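Local coordinates for serine-rich Repeat Adhesion Glycoprotein (Srr1) (Streptococcus agalactiae, PDB 4MBO) that is a cell-surface adhesion glycoprotein of the serine-rich repeat family that binds fibrinogen, at residues A[229-234]-A[285-290]. Sequence-based numbering, arbitrary orientation. Where two conformers were deposited one is given.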
ATOM      1  N   GLU A 229       6.452  17.751   1.706  0.70 18.55           N
ATOM      2  CA  GLU A 229       7.388  17.622   0.584  0.70 19.91           C
ATOM      3  C   GLU A 229       6.474  17.297  -0.576  0.70 18.66           C
ATOM      4  O   GLU A 229       5.688  16.348  -0.503  0.70 18.39           O
ATOM      5  CB  GLU A 229       8.390  16.503   0.817  0.70 23.22           C
ATOM      6  CG  GLU A 229       9.149  16.678   2.111  0.70 26.74           C
ATOM      7  CD  GLU A 229      10.214  15.634   2.371  0.70 32.20           C
ATOM      8  OE1 GLU A 229      10.133  14.490   1.866  0.70 34.34           O
ATOM      9  OE2 GLU A 229      11.128  15.975   3.139  0.70 35.96           O
ATOM     10  N   VAL A 230       6.535  18.114  -1.622  1.00 17.59           N
ATOM     11  CA  VAL A 230       5.646  17.987  -2.773  1.00 16.49           C
ATOM     12  C   VAL A 230       6.433  17.789  -4.052  1.00 16.76           C
ATOM     13  O   VAL A 230       7.366  18.536  -4.329  1.00 17.56           O
ATOM     14  CB  VAL A 230       4.790  19.271  -2.955  1.00 16.84           C
ATOM     15  CG1 VAL A 230       3.857  19.149  -4.150  1.00 16.22           C
ATOM     16  CG2 VAL A 230       3.988  19.574  -1.701  1.00 17.19           C
ATOM     17  N   LYS A 231       6.034  16.781  -4.820  1.00 16.29           N
ATOM     18  CA  LYS A 231       6.646  16.473  -6.113  1.00 16.65           C
ATOM     19  C   LYS A 231       5.493  16.280  -7.079  1.00 17.02           C
ATOM     20  O   LYS A 231       4.482  15.659  -6.747  1.00 15.64           O
ATOM     21  CB  LYS A 231       7.514  15.190  -6.052  1.00 19.27           C
ATOM     22  CG  LYS A 231       8.175  14.810  -7.376  1.00 21.44           C
ATOM     23  CD  LYS A 231       9.275  13.728  -7.255  1.00 25.56           C
ATOM     24  CE  LYS A 231       8.731  12.396  -6.771  1.00 29.64           C
ATOM     25  NZ  LYS A 231       9.784  11.314  -6.764  1.00 34.05           N
ATOM     26  N   ILE A 232       5.634  16.842  -8.286  1.00 15.27           N
ATOM     27  CA  ILE A 232       4.619  16.745  -9.337  1.00 15.63           C
ATOM     28  C   ILE A 232       5.238  16.114 -10.583  1.00 15.61           C
ATOM     29  O   ILE A 232       6.266  16.580 -11.098  1.00 16.49           O
ATOM     30  CB  ILE A 232       4.012  18.126  -9.685  1.00 15.04           C
ATOM     31  CG1 ILE A 232       3.613  18.847  -8.410  1.00 16.59           C
ATOM     32  CG2 ILE A 232       2.878  17.981 -10.685  1.00 15.72           C
ATOM     33  CD1 ILE A 232       3.062  20.234  -8.619  1.00 17.83           C
ATOM     34  N   LEU A 233       4.613  15.043 -11.045  1.00 15.53           N
ATOM     35  CA  LEU A 233       5.043  14.312 -12.216  1.00 15.93           C
ATOM     36  C   LEU A 233       3.986  14.327 -13.296  1.00 16.37           C
ATOM     37  O   LEU A 233       2.800  14.423 -13.010  1.00 17.00           O
ATOM     38  CB  LEU A 233       5.355  12.836 -11.855  1.00 16.33           C
ATOM     39  CG  LEU A 233       6.288  12.625 -10.694  1.00 17.52           C
ATOM     40  CD1 LEU A 233       6.386  11.148 -10.370  1.00 19.42           C
ATOM     41  CD2 LEU A 233       7.661  13.200 -10.955  1.00 19.31           C
ATOM     42  N   LYS A 234       4.429  14.287 -14.557  0.50 16.73           N
ATOM     43  CA  LYS A 234       3.519  14.252 -15.714  0.50 16.63           C
ATOM     44  C   LYS A 234       3.734  12.941 -16.477  0.50 17.18           C
ATOM     45  O   LYS A 234       4.885  12.524 -16.721  0.50 17.62           O
ATOM     46  CB  LYS A 234       3.757  15.449 -16.653  0.50 17.76           C
ATOM     47  CG  LYS A 234       2.859  15.484 -17.881  0.50 18.89           C
ATOM     48  CD  LYS A 234       3.157  16.712 -18.730  0.50 20.54           C
ATOM     49  CE  LYS A 234       2.504  16.641 -20.096  0.50 22.73           C
ATOM     50  NZ  LYS A 234       3.085  15.553 -20.918  0.50 23.98           N
ATOM     51  N   VAL A 285       0.659  13.425 -11.432  1.00 14.61           N
ATOM     52  CA  VAL A 285       0.688  12.755 -10.147  1.00 14.09           C
ATOM     53  C   VAL A 285       1.353  13.737  -9.174  1.00 14.64           C
ATOM     54  O   VAL A 285       2.464  14.210  -9.405  1.00 16.29           O
ATOM     55  CB  VAL A 285       1.453  11.450 -10.212  1.00 16.27           C
ATOM     56  CG1 VAL A 285       1.447  10.797  -8.859  1.00 16.69           C
ATOM     57  CG2 VAL A 285       0.872  10.530 -11.283  1.00 17.45           C
ATOM     58  N   VAL A 286       0.663  14.039  -8.078  1.00 13.70           N
ATOM     59  CA  VAL A 286       1.180  14.904  -7.037  1.00 14.03           C
ATOM     60  C   VAL A 286       1.477  14.040  -5.820  1.00 13.61           C
ATOM     61  O   VAL A 286       0.563  13.386  -5.265  1.00 13.89           O
ATOM     62  CB  VAL A 286       0.197  16.010  -6.638  1.00 14.08           C
ATOM     63  CG1 VAL A 286       0.822  16.830  -5.508  1.00 14.53           C
ATOM     64  CG2 VAL A 286      -0.171  16.862  -7.839  1.00 14.87           C
ATOM     65  N   LEU A 287       2.735  13.973  -5.404  1.00 14.09           N
ATOM     66  CA  LEU A 287       3.111  13.195  -4.242  1.00 14.85           C
ATOM     67  C   LEU A 287       3.349  14.142  -3.088  1.00 15.92           C
ATOM     68  O   LEU A 287       4.119  15.091  -3.214  1.00 16.97           O
ATOM     69  CB  LEU A 287       4.363  12.383  -4.489  1.00 16.96           C
ATOM     70  CG  LEU A 287       4.299  11.373  -5.646  1.00 17.63           C
ATOM     71  CD1 LEU A 287       4.680  11.987  -6.966  1.00 18.95           C
ATOM     72  CD2 LEU A 287       5.247  10.236  -5.299  1.00 22.27           C
ATOM     73  N   VAL A 288       2.651  13.925  -1.991  1.00 14.23           N
ATOM     74  CA  VAL A 288       2.793  14.724  -0.773  1.00 15.12           C
ATOM     75  C   VAL A 288       3.268  13.828   0.369  1.00 16.60           C
ATOM     76  O   VAL A 288       2.571  12.861   0.732  1.00 18.20           O
ATOM     77  CB  VAL A 288       1.464  15.398  -0.402  1.00 15.99           C
ATOM     78  CG1 VAL A 288       1.538  16.091   0.962  1.00 17.51           C
ATOM     79  CG2 VAL A 288       1.030  16.362  -1.492  1.00 16.20           C
ATOM     80  N   LYS A 289       4.449  14.120   0.899  0.70 16.98           N
ATOM     81  CA  LYS A 289       4.944  13.387   2.067  0.70 18.16           C
ATOM     82  C   LYS A 289       4.877  14.330   3.250  0.70 18.76           C
ATOM     83  O   LYS A 289       5.356  15.472   3.181  0.70 18.04           O
ATOM     84  CB  LYS A 289       6.369  12.883   1.884  0.70 21.71           C
ATOM     85  CG  LYS A 289       6.831  12.030   3.052  0.70 25.73           C
ATOM     86  CD  LYS A 289       8.240  11.484   2.895  0.70 28.80           C
ATOM     87  CE  LYS A 289       8.325  10.405   1.833  0.70 31.45           C
ATOM     88  NZ  LYS A 289       9.698   9.821   1.779  0.70 35.96           N
ATOM     89  N   ILE A 290       4.280  13.846   4.335  1.00 17.92           N
ATOM     90  CA  ILE A 290       4.137  14.609   5.580  1.00 18.70           C
ATOM     91  C   ILE A 290       4.303  13.718   6.789  1.00 19.27           C
ATOM     92  O   ILE A 290       4.262  12.493   6.669  1.00 18.80           O
ATOM     93  CB  ILE A 290       2.720  15.225   5.703  1.00 19.85           C
ATOM     94  CG1 ILE A 290       1.637  14.185   5.368  1.00 21.40           C
ATOM     95  CG2 ILE A 290       2.583  16.398   4.792  1.00 19.62           C
ATOM     96  CD1 ILE A 290       0.213  14.643   5.641  1.00 23.39           C
TER
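Neighbouring antiparallel strands 229-234 and 285-290 join Leu-233 to Val-285, Lys-231 to Leu-287 and Glu-229 to Lys-289 as hydrogen-bonded pairs, each closed by two backbone bonds. In the middle pair Leu-287 N donates to Lys-231 O at 2.8 Å, the straightest approach to a carbonyl here (C=O...N 162°), whereas Val-285 N reaches Leu-233 O from 25° off the carbonyl plane. Between these rungs, Val-230 CA sends a C-H toward Leu-287 O at 3.3 Å. On the face carrying the leucines, Leu-287 CG stands anti to its carbonyl carbon; farther out, Leu-287 CD1 meets Leu-233 CD1 at 3.9 Å and Lys-231 CE at 4.1 Å. The lysine chain, bent at chi3 (64°), runs beside Leu-287 in the same direction. Both strands belong to the antiparallel sheet of the C-terminal fibrinogen-binding adhesin region, where strand 285-290 lies between strands 229-234 and 186-202, and strand 229-234 also pairs with 254-255. On the opposite face, Val-230, Ile-232, Val-286 and Val-288 make aliphatic contacts: Val-230 CG1 packs diagonally on Val-286 CG1 at 4.1 Å, and Val-286 and Val-288 rest on Ile-213 of strand 210-215, in another sheet. At the more open end, Glu-229, extended beyond CG, lies beside Lys-289, whose chain bends at chi3 and whose end leads away; in the conformers given, Glu-229 OE1 lies 3.7 Å from Lys-289 CD, the charged atoms not in contact.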